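Local coordinates for protein hypothetical aspartyl-tRNA synthetase (Sulfolobus tokodaii, PDB 1WYD) that charges both tRNA(Asp) and tRNA(Asn) with L-aspartate, first activating the amino acid with ATP and then transferring it to the acceptor end of the tRNA, at residues B[35-40]-B[61-66]; B[139-144]-B[203-208]; B[160-165]-B[170-175]; B[303-308]-B[317-322]. All coordinates share one frame; numbering follows the deposited sequence.

Contact 1. Residues B[35-40]-B[61-66]; sequences KFIILR and QELTQE
Arg40 and Glu66 pair their charged ends where strand 34-41 runs beside the loop 61-66, the two segments heading in nearly the same direction, 16° apart. The Arg40 chain leaves CB with CG anti to the backbone N, and its CB, CG and CD carry no part of the contact with the loop; they span the gap, a job for which a long, partly apolar residue is suited. NE turns to His26 ND1. CZ stands 3.6 Å from both Glu66 OE1 and Glu66 OE2, and the carboxylate meets the guanidinium edge-on, the two planes only 6° apart. NH1 donates to the syn lone pair of Glu66 OE2 at 3.2 Å, the N-H...O angle being 144°. NH2 completes the two-pronged salt bridge with Glu66 OE1, although the modelled 2.4 Å between NH2 and OE1 is too short to be taken literally. A second arginine, Arg126, also reaches Glu66 OE2. This pairing belongs to the OB-fold domain, where the loop that follows helix 57-60 runs alongside strand 34-41 before leading into strand 68-77. An alanine here in place of Arg40 removes the guanidinium, and the buried carboxylate of Glu66 would probably be held less firmly, with one of its two arginine partners gone. Mid-loop, the methyls meet: Ile37 CD1 lies 3.9 Å from Leu63 CD1, the side chains at about a right angle, as suits branched aliphatics in a buried seam. At the other end Lys35, salt-bridged to Asp30, bends its chain so that NZ adds a weak hydrogen bond to Gln61 OE1 at 3.2 Å.

Contact 2. Residues B[139-144]-B[203-208]; sequences LALKAF and FEVAPA
Phe144 brings CE2 and CD2 of its ring up to Val205 CG2, the two side chains sliding past each other in opposite directions, and the same ring meets Phe203. Its CE2 is 3.6 Å from Val205 CG2 and 3.9 Å from Phe203 CD2, a single ring carbon thus touching two residues of the strand. The ring gets there because CG is anti to the backbone N (chi1 171°), which swings it off the helix toward the sheet. The two aromatics form an offset edge-to-face pair, the edge of Phe144 aimed at the face of Phe203, with planes at 89° and centroids 5.9 Å apart. One turn earlier on the helix, Leu141 reaches across with CD2 to within 3.5 Å of Val205 CG1. Val205 therefore serves as a fork, one methyl branch for Leu141 and the other for Phe144; a beta-branched residue suits a strand and offers both methyls close to the backbone. All four residues are buried. The axes of the helix and strand segments are 11.0 Å apart at closest approach, and no hydrogen bond joins them, so fit between apolar surfaces does the joining. Ile245 on helix 235-256 and Met226 and Val228 on the neighbouring strand add to the surroundings of Phe144. Phe157 of the second subunit packs on Val205. A long helix lying nearly antiparallel on the first strand of the hairpin 201-231 is consistent with motif 1 packing on motif 2, as in other class II synthetases, and here joins the dimer interface to the catalytic sheet.

Contact 3. Residues B[160-165]-B[170-175]; sequences KIIASA and AQLFPV
Segments 160-165 and 170-175 double back on one another without any hydrogen bond between them, Ile161 CA standing 7.6 Å from Val175 CA and Ala165 CA 7.4 Å from Ala170 CA. Their short strands, 161-162 and 174-177, are the outer members of a three-stranded sheet whose middle strand is 180-184, so the backbone partners of Ile162 and Val175 lie on that strand instead. What meets directly is methyl groups. Leu172 reaches toward segment 160-165 with CD2, which lies 3.6 Å from Ala165 CB and 4.0 Å from Ala165 CA. The small alanine suits this place, since it lets a leucine branch come right down to its backbone. Roughly at right angles to that, Leu172 CD2 also approaches Ile162 CD1 at 4.4 Å, a looser contact; Ile162 has chi1 61°, which directs CG1 and then CD1 toward Leu172. At the strand end of the contact, away from the turn, Ile161 CD1 and Val175 CG1 are 4.2 Å apart, a meeting of two beta-branched residues of the kind strands accommodate well. Ala182 on the middle strand touches Ile161, and Trp209 of the second subunit packs on it too. The four intervening residues include Glu167, predicted to bind L-aspartate, and the turn probably corresponds to the flipping loop of other aspartyl-tRNA synthetases. Between the two segments themselves the contact is wholly apolar and non-directional, which is consistent with a loop anchored at its base by methyl packing and by the bonds to strand 180-184, without polar links between the arms.

Contact 4. Residues B[303-308]-B[317-322]; sequences PELRIL and YFIVDW
Tyr317 and Leu308 meet where helix 302-312 lies across strand 316-320 of the class II catalytic sheet, a helix-on-sheet layer with the axes of the two segments crossing at 123°. Tyrosine comes in from the strand with its hydroxyl leading. With CG between its own backbone N and carbonyl carbon (chi1 57°), the ring rises from the sheet and carries OH to 3.7 Å from Leu308 CB. The same OH comes within 4.0 Å of Leu305 CD2, that side chain slanting across the end of the phenol. The hydroxyl itself is not bonded to the helix: its hydrogen-bond partner is the carbonyl oxygen of Lys349, which explains why tyrosine fits a place where a ring must pack and its polar end be satisfied. Ile319, two residues on, faces the same way and presents CD1 to both leucines. Leu308 stands about at a right angle to it, CD1 to CD1 at 3.9 Å, whereas Leu305 crosses it on a slant and touches by CD2 at 4.1 Å from Ile319 CD1. Leucines three apart on a helix put their branches on one face, so both can rest on the same isoleucine tip. Helix 280-289 adds Ala283 and Ile286 against Leu308, and Ile347 of the adjacent strand flanks Leu305, whose side chain is about 5 Å from that of Glu352, predicted to bind magnesium and ATP. Past the strand end the chain turns back, and Trp322 NE1 donates to Ile319 O at 2.6 Å, approaching from above the carbonyl plane.

How the contacts relate
Contact 1 comes first along the chain and stands apart in the OB-fold domain; its centre is 38 Å from that of contact 2 and 50 and 51 Å from those of contacts 3 and 4. The other three share the class II catalytic domain. Contact 3 is nested in the loop closed by contact 2, and the two touch through the Lys160-Glu204 salt bridge; both also meet the second subunit. Contact 4 follows, its centre 25 Å from that of contact 2, and strands 201-209 and 316-320 belong to the same mixed catalytic sheet. One end of the protein thus carries the nucleic acid-binding fold, while the other packs helices and a loop round the sheet where aspartate is activated.

Contact 1. Residues B[35-40]-B[61-66]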
# COMPACT_ATOMS: atom_id res chain seq x y z
N LYS B 35 -42.80 -10.03 13.48
CA LYS B 35 -41.37 -10.17 13.72
C LYS B 35 -40.63 -9.05 13.02
O LYS B 35 -40.78 -8.86 11.81
CB LYS B 35 -40.86 -11.52 13.18
CG LYS B 35 -39.36 -11.73 13.43
CD LYS B 35 -38.99 -13.21 13.64
CE LYS B 35 -39.84 -13.89 14.73
NZ LYS B 35 -39.23 -13.82 16.09
N PHE B 36 -39.82 -8.33 13.78
CA PHE B 36 -39.03 -7.27 13.21
C PHE B 36 -37.56 -7.69 13.12
O PHE B 36 -36.97 -8.07 14.11
CB PHE B 36 -39.20 -6.01 14.04
CG PHE B 36 -40.55 -5.36 13.88
CD1 PHE B 36 -41.58 -5.65 14.77
CD2 PHE B 36 -40.79 -4.48 12.85
CE1 PHE B 36 -42.84 -5.05 14.63
CE2 PHE B 36 -42.05 -3.87 12.70
CZ PHE B 36 -43.07 -4.17 13.59
N ILE B 37 -36.99 -7.65 11.92
CA ILE B 37 -35.57 -7.93 11.77
C ILE B 37 -34.84 -6.67 11.36
O ILE B 37 -35.09 -6.17 10.27
CB ILE B 37 -35.33 -9.04 10.70
CG1 ILE B 37 -36.29 -10.21 10.89
CG2 ILE B 37 -33.89 -9.52 10.77
CD1 ILE B 37 -36.19 -11.23 9.80
N ILE B 38 -33.96 -6.15 12.22
CA ILE B 38 -33.00 -5.17 11.76
C ILE B 38 -31.89 -5.96 11.03
O ILE B 38 -31.21 -6.83 11.61
CB ILE B 38 -32.43 -4.26 12.90
CG1 ILE B 38 -33.51 -3.58 13.75
CG2 ILE B 38 -31.48 -3.19 12.35
CD1 ILE B 38 -34.69 -2.95 13.02
N LEU B 39 -31.76 -5.69 9.74
CA LEU B 39 -30.74 -6.30 8.91
C LEU B 39 -29.59 -5.33 8.73
O LEU B 39 -29.79 -4.10 8.74
CB LEU B 39 -31.33 -6.70 7.55
CG LEU B 39 -30.46 -7.48 6.58
CD1 LEU B 39 -30.34 -8.94 7.00
CD2 LEU B 39 -31.08 -7.36 5.20
N ARG B 40 -28.38 -5.88 8.58
CA ARG B 40 -27.16 -5.07 8.37
C ARG B 40 -26.44 -5.54 7.12
O ARG B 40 -26.27 -6.74 6.92
CB ARG B 40 -26.20 -5.21 9.54
CG ARG B 40 -25.01 -4.28 9.42
CD ARG B 40 -23.83 -4.60 10.30
NE ARG B 40 -24.29 -5.33 11.46
CZ ARG B 40 -23.89 -6.57 11.74
NH1 ARG B 40 -22.98 -7.16 10.96
NH2 ARG B 40 -24.40 -7.19 12.80
N GLN B 61 -38.31 -17.55 12.50
CA GLN B 61 -38.41 -17.94 13.91
C GLN B 61 -37.17 -18.68 14.37
O GLN B 61 -36.93 -18.80 15.56
CB GLN B 61 -39.65 -18.80 14.15
CG GLN B 61 -40.98 -18.02 14.08
CD GLN B 61 -41.32 -17.37 15.40
OE1 GLN B 61 -40.44 -16.81 16.08
NE2 GLN B 61 -42.60 -17.44 15.80
N GLU B 62 -36.38 -19.18 13.43
CA GLU B 62 -35.20 -19.95 13.80
C GLU B 62 -33.90 -19.13 13.68
O GLU B 62 -32.82 -19.58 14.08
CB GLU B 62 -35.14 -21.27 13.03
CG GLU B 62 -34.80 -21.15 11.56
CD GLU B 62 -34.80 -22.51 10.87
OE1 GLU B 62 -35.93 -23.03 10.58
OE2 GLU B 62 -33.68 -23.06 10.61
N LEU B 63 -34.05 -17.91 13.16
CA LEU B 63 -32.97 -16.95 12.94
C LEU B 63 -32.34 -16.45 14.24
O LEU B 63 -33.00 -16.29 15.27
CB LEU B 63 -33.51 -15.75 12.15
CG LEU B 63 -33.94 -15.95 10.70
CD1 LEU B 63 -34.32 -14.60 10.09
CD2 LEU B 63 -32.84 -16.62 9.87
N THR B 64 -31.05 -16.16 14.17
CA THR B 64 -30.28 -15.77 15.34
C THR B 64 -29.41 -14.65 14.92
O THR B 64 -29.12 -14.53 13.73
CB THR B 64 -29.39 -16.93 15.78
OG1 THR B 64 -28.49 -17.27 14.70
CG2 THR B 64 -30.25 -18.18 15.96
N GLN B 65 -28.96 -13.85 15.87
CA GLN B 65 -28.14 -12.68 15.54
C GLN B 65 -26.83 -13.14 14.90
O GLN B 65 -26.24 -14.17 15.29
CB GLN B 65 -27.89 -11.83 16.78
CG GLN B 65 -29.16 -11.29 17.41
CD GLN B 65 -28.84 -10.41 18.61
OE1 GLN B 65 -28.45 -9.25 18.46
NE2 GLN B 65 -28.99 -10.96 19.80
N GLU B 66 -26.43 -12.37 13.89
CA GLU B 66 -25.22 -12.57 13.06
C GLU B 66 -25.31 -13.66 11.99
O GLU B 66 -24.37 -13.84 11.22
CB GLU B 66 -23.91 -12.65 13.87
CG GLU B 66 -23.46 -11.34 14.55
CD GLU B 66 -23.60 -10.07 13.70
OE1 GLU B 66 -24.45 -9.24 14.07
OE2 GLU B 66 -22.87 -9.88 12.69

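Contact 2. Residues B[139-144]-B[203-208]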
# COMPACT_ATOMS: atom_id res chain seq x y z
N LEU B 139 -10.56 5.98 3.14
CA LEU B 139 -10.76 7.29 2.56
C LEU B 139 -9.55 8.12 2.87
O LEU B 139 -9.20 9.02 2.11
CB LEU B 139 -11.99 7.92 3.23
CG LEU B 139 -13.32 8.23 2.56
CD1 LEU B 139 -13.67 7.37 1.32
CD2 LEU B 139 -14.47 8.26 3.63
N ALA B 140 -8.91 7.86 4.01
CA ALA B 140 -7.77 8.69 4.35
C ALA B 140 -6.59 8.37 3.43
O ALA B 140 -5.76 9.23 3.13
CB ALA B 140 -7.40 8.50 5.78
N LEU B 141 -6.51 7.13 2.99
CA LEU B 141 -5.39 6.72 2.16
C LEU B 141 -5.56 7.24 0.72
O LEU B 141 -4.59 7.65 0.05
CB LEU B 141 -5.21 5.19 2.21
CG LEU B 141 -4.76 4.63 3.58
CD1 LEU B 141 -5.15 3.16 3.72
CD2 LEU B 141 -3.26 4.79 3.82
N LYS B 142 -6.81 7.17 0.27
CA LYS B 142 -7.21 7.66 -1.03
C LYS B 142 -6.83 9.15 -1.12
O LYS B 142 -6.16 9.56 -2.06
CB LYS B 142 -8.73 7.43 -1.23
CG LYS B 142 -9.21 7.57 -2.65
CD LYS B 142 -10.60 8.21 -2.77
CE LYS B 142 -10.70 9.52 -1.94
NZ LYS B 142 -11.69 10.52 -2.47
N ALA B 143 -7.18 9.92 -0.10
CA ALA B 143 -6.97 11.38 -0.13
C ALA B 143 -5.51 11.68 -0.06
O ALA B 143 -5.05 12.70 -0.60
CB ALA B 143 -7.71 12.09 1.01
N PHE B 144 -4.77 10.79 0.61
CA PHE B 144 -3.33 10.95 0.76
C PHE B 144 -2.69 10.80 -0.60
O PHE B 144 -1.85 11.59 -0.98
CB PHE B 144 -2.82 9.87 1.74
CG PHE B 144 -1.31 9.77 1.83
CD1 PHE B 144 -0.58 10.68 2.60
CD2 PHE B 144 -0.63 8.71 1.19
CE1 PHE B 144 0.79 10.60 2.72
CE2 PHE B 144 0.78 8.60 1.30
CZ PHE B 144 1.49 9.55 2.10
N PHE B 203 6.30 8.19 -2.95
CA PHE B 203 5.74 7.82 -1.64
C PHE B 203 5.62 6.30 -1.47
O PHE B 203 5.60 5.56 -2.45
CB PHE B 203 4.40 8.45 -1.39
CG PHE B 203 3.31 8.00 -2.33
CD1 PHE B 203 3.13 8.63 -3.60
CD2 PHE B 203 2.38 7.06 -1.92
CE1 PHE B 203 2.10 8.21 -4.45
CE2 PHE B 203 1.35 6.69 -2.75
CZ PHE B 203 1.20 7.29 -4.01
N GLU B 204 5.44 5.88 -0.21
CA GLU B 204 5.06 4.52 0.06
C GLU B 204 4.16 4.46 1.30
O GLU B 204 4.40 5.14 2.29
CB GLU B 204 6.36 3.69 0.18
CG GLU B 204 6.31 2.47 1.07
CD GLU B 204 7.44 1.47 0.80
OE1 GLU B 204 8.60 1.88 0.68
OE2 GLU B 204 7.16 0.28 0.75
N VAL B 205 3.11 3.68 1.22
CA VAL B 205 2.29 3.40 2.38
C VAL B 205 2.50 1.88 2.57
O VAL B 205 2.21 1.11 1.66
CB VAL B 205 0.79 3.66 2.12
CG1 VAL B 205 -0.00 3.57 3.38
CG2 VAL B 205 0.55 5.05 1.53
N ALA B 206 2.98 1.46 3.74
CA ALA B 206 3.36 0.04 3.89
C ALA B 206 3.71 -0.29 5.33
O ALA B 206 4.03 0.62 6.12
CB ALA B 206 4.52 -0.27 3.02
N PRO B 207 3.72 -1.59 5.67
CA PRO B 207 4.06 -1.99 7.03
C PRO B 207 5.51 -1.64 7.37
O PRO B 207 6.38 -1.61 6.50
CB PRO B 207 3.81 -3.50 7.00
CG PRO B 207 2.96 -3.70 5.71
CD PRO B 207 3.48 -2.74 4.79
N ALA B 208 5.73 -1.31 8.65
CA ALA B 208 7.04 -1.31 9.28
C ALA B 208 6.98 -1.96 10.72
O ALA B 208 5.92 -2.32 11.26
CB ALA B 208 7.58 0.09 9.37

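Contact 3. Residues B[160-165]-B[170-175]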
# COMPACT_ATOMS: atom_id res chain seq x y z
N LYS B 160 11.40 -4.93 2.86
CA LYS B 160 11.03 -4.96 4.25
C LYS B 160 12.04 -5.77 5.08
O LYS B 160 12.21 -5.51 6.27
CB LYS B 160 9.59 -5.48 4.42
CG LYS B 160 8.51 -4.65 3.73
CD LYS B 160 8.67 -3.19 4.09
CE LYS B 160 7.99 -2.28 3.11
NZ LYS B 160 8.30 -0.90 3.39
N ILE B 161 12.68 -6.76 4.46
CA ILE B 161 13.75 -7.50 5.11
C ILE B 161 15.09 -6.94 4.70
O ILE B 161 15.40 -6.89 3.51
CB ILE B 161 13.72 -9.00 4.72
CG1 ILE B 161 12.44 -9.64 5.25
CG2 ILE B 161 14.98 -9.72 5.30
CD1 ILE B 161 12.22 -11.03 4.78
N ILE B 162 15.89 -6.54 5.70
CA ILE B 162 17.15 -5.85 5.45
C ILE B 162 18.32 -6.50 6.20
O ILE B 162 18.10 -7.21 7.17
CB ILE B 162 17.04 -4.39 5.87
CG1 ILE B 162 16.73 -4.27 7.37
CG2 ILE B 162 15.99 -3.67 4.95
CD1 ILE B 162 16.79 -2.81 7.89
N ALA B 163 19.53 -6.24 5.75
CA ALA B 163 20.69 -6.83 6.38
C ALA B 163 21.02 -6.20 7.74
O ALA B 163 21.18 -6.91 8.70
CB ALA B 163 21.90 -6.79 5.46
N SER B 164 21.14 -4.88 7.80
CA SER B 164 21.52 -4.23 9.05
C SER B 164 20.73 -2.96 9.21
O SER B 164 20.22 -2.43 8.24
CB SER B 164 23.03 -3.96 9.11
OG SER B 164 23.46 -3.14 8.03
N ALA B 165 20.62 -2.48 10.44
CA ALA B 165 19.81 -1.31 10.78
C ALA B 165 20.39 -0.02 10.25
O ALA B 165 21.61 0.11 10.09
CB ALA B 165 19.67 -1.23 12.30
N ALA B 170 18.12 1.35 17.54
CA ALA B 170 16.79 0.86 17.23
C ALA B 170 16.80 -0.66 17.33
O ALA B 170 17.75 -1.34 16.91
CB ALA B 170 16.34 1.31 15.84
N GLN B 171 15.72 -1.19 17.89
CA GLN B 171 15.58 -2.61 18.12
C GLN B 171 14.68 -3.19 17.04
O GLN B 171 13.52 -2.77 16.88
CB GLN B 171 14.97 -2.85 19.50
CG GLN B 171 15.80 -2.31 20.67
CD GLN B 171 15.16 -2.61 22.04
OE1 GLN B 171 14.83 -3.77 22.34
NE2 GLN B 171 14.99 -1.57 22.85
N LEU B 172 15.22 -4.16 16.31
CA LEU B 172 14.57 -4.73 15.14
C LEU B 172 14.26 -6.19 15.34
O LEU B 172 14.96 -6.89 16.07
CB LEU B 172 15.46 -4.55 13.92
CG LEU B 172 15.25 -3.28 13.10
CD1 LEU B 172 14.84 -2.13 13.89
CD2 LEU B 172 16.49 -2.92 12.29
N PHE B 173 13.20 -6.66 14.71
CA PHE B 173 12.91 -8.08 14.79
C PHE B 173 13.87 -8.90 13.94
O PHE B 173 14.05 -8.63 12.76
CB PHE B 173 11.46 -8.35 14.39
CG PHE B 173 10.47 -7.83 15.38
CD1 PHE B 173 9.58 -6.84 15.03
CD2 PHE B 173 10.44 -8.31 16.68
CE1 PHE B 173 8.68 -6.37 15.93
CE2 PHE B 173 9.52 -7.83 17.58
CZ PHE B 173 8.63 -6.88 17.20
N PRO B 174 14.52 -9.88 14.57
CA PRO B 174 15.31 -10.88 13.84
C PRO B 174 14.44 -11.65 12.84
O PRO B 174 13.38 -12.12 13.22
CB PRO B 174 15.79 -11.80 14.96
CG PRO B 174 15.92 -10.85 16.16
CD PRO B 174 14.64 -10.06 16.04
N VAL B 175 14.88 -11.72 11.59
CA VAL B 175 14.31 -12.66 10.63
C VAL B 175 15.38 -13.72 10.25
O VAL B 175 16.51 -13.39 9.88
CB VAL B 175 13.80 -11.95 9.37
CG1 VAL B 175 13.06 -12.97 8.42
CG2 VAL B 175 12.87 -10.77 9.75

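Contact 4. Residues B[303-308]-B[317-322]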
# COMPACT_ATOMS: atom_id res chain seq x y z
N PRO B 303 4.09 14.09 28.45
CA PRO B 303 3.76 15.00 29.56
C PRO B 303 4.01 16.45 29.13
O PRO B 303 3.10 17.26 29.35
CB PRO B 303 4.70 14.58 30.69
CG PRO B 303 5.72 13.62 30.03
CD PRO B 303 4.96 12.98 28.90
N GLU B 304 5.14 16.75 28.48
CA GLU B 304 5.42 18.10 27.95
C GLU B 304 4.49 18.56 26.82
O GLU B 304 4.08 19.74 26.77
CB GLU B 304 6.89 18.23 27.51
CG GLU B 304 7.83 18.45 28.68
CD GLU B 304 8.34 17.15 29.31
OE1 GLU B 304 7.58 16.50 30.06
OE2 GLU B 304 9.51 16.79 29.05
N LEU B 305 4.17 17.64 25.90
CA LEU B 305 3.27 17.94 24.78
C LEU B 305 1.89 18.33 25.29
O LEU B 305 1.23 19.20 24.71
CB LEU B 305 3.15 16.75 23.84
CG LEU B 305 4.39 16.30 23.10
CD1 LEU B 305 4.09 14.98 22.39
CD2 LEU B 305 4.86 17.36 22.10
N ARG B 306 1.48 17.73 26.40
CA ARG B 306 0.24 18.15 27.06
C ARG B 306 0.24 19.63 27.44
O ARG B 306 -0.69 20.35 27.10
CB ARG B 306 -0.10 17.28 28.27
CG ARG B 306 -0.68 15.93 27.87
CD ARG B 306 -1.35 15.16 29.01
NE ARG B 306 -1.94 13.91 28.53
CZ ARG B 306 -1.34 12.72 28.64
NH1 ARG B 306 -0.13 12.61 29.23
NH2 ARG B 306 -1.96 11.63 28.16
N ILE B 307 1.32 20.06 28.09
CA ILE B 307 1.43 21.44 28.54
C ILE B 307 1.57 22.33 27.31
O ILE B 307 0.97 23.42 27.24
CB ILE B 307 2.64 21.60 29.51
CG1 ILE B 307 2.52 20.62 30.68
CG2 ILE B 307 2.75 23.01 30.04
CD1 ILE B 307 3.82 19.92 30.99
N LEU B 308 2.35 21.87 26.33
CA LEU B 308 2.50 22.64 25.09
C LEU B 308 1.15 22.85 24.43
O LEU B 308 0.81 23.95 24.00
CB LEU B 308 3.50 21.98 24.13
CG LEU B 308 4.96 22.22 24.49
CD1 LEU B 308 5.90 21.64 23.43
CD2 LEU B 308 5.25 23.72 24.71
N TYR B 317 0.11 21.67 15.54
CA TYR B 317 1.28 22.48 15.39
C TYR B 317 2.52 21.62 15.05
O TYR B 317 2.61 20.44 15.42
CB TYR B 317 1.49 23.27 16.69
CG TYR B 317 1.61 22.42 17.93
CD1 TYR B 317 2.84 22.18 18.51
CD2 TYR B 317 0.49 21.86 18.52
CE1 TYR B 317 2.97 21.39 19.65
CE2 TYR B 317 0.59 21.07 19.65
CZ TYR B 317 1.85 20.83 20.22
OH TYR B 317 1.97 20.03 21.36
N PHE B 318 3.46 22.21 14.32
CA PHE B 318 4.77 21.60 14.10
C PHE B 318 5.74 22.01 15.20
O PHE B 318 5.78 23.18 15.59
CB PHE B 318 5.39 22.14 12.80
CG PHE B 318 4.73 21.67 11.52
CD1 PHE B 318 4.02 22.55 10.74
CD2 PHE B 318 4.94 20.37 11.05
CE1 PHE B 318 3.45 22.14 9.53
CE2 PHE B 318 4.38 19.94 9.84
CZ PHE B 318 3.63 20.82 9.09
N ILE B 319 6.55 21.08 15.70
CA ILE B 319 7.77 21.45 16.40
C ILE B 319 9.00 21.29 15.49
O ILE B 319 9.50 20.16 15.28
CB ILE B 319 7.97 20.69 17.69
CG1 ILE B 319 6.77 20.84 18.62
CG2 ILE B 319 9.21 21.24 18.39
CD1 ILE B 319 7.00 20.16 19.97
N VAL B 320 9.50 22.43 15.01
CA VAL B 320 10.59 22.53 14.05
C VAL B 320 11.97 22.82 14.67
O VAL B 320 12.09 23.18 15.85
CB VAL B 320 10.27 23.61 12.96
CG1 VAL B 320 8.93 23.34 12.32
CG2 VAL B 320 10.31 24.98 13.54
N ASP B 321 13.01 22.66 13.87
CA ASP B 321 14.36 23.01 14.27
C ASP B 321 14.84 22.34 15.59
O ASP B 321 15.35 23.02 16.48
CB ASP B 321 14.54 24.55 14.29
CG ASP B 321 14.26 25.22 12.92
OD1 ASP B 321 14.13 26.45 12.83
OD2 ASP B 321 14.16 24.58 11.86
N TRP B 322 14.72 21.01 15.70
CA TRP B 322 15.30 20.28 16.86
C TRP B 322 16.87 20.32 16.96
O TRP B 322 17.54 20.62 15.96
CB TRP B 322 14.82 18.81 16.88
CG TRP B 322 13.32 18.66 17.10
CD1 TRP B 322 12.35 18.94 16.20
CD2 TRP B 322 12.66 18.19 18.28
NE1 TRP B 322 11.11 18.69 16.75
CE2 TRP B 322 11.27 18.23 18.03
CE3 TRP B 322 13.09 17.75 19.54
CZ2 TRP B 322 10.31 17.84 18.97
CZ3 TRP B 322 12.14 17.36 20.49
CH2 TRP B 322 10.75 17.40 20.19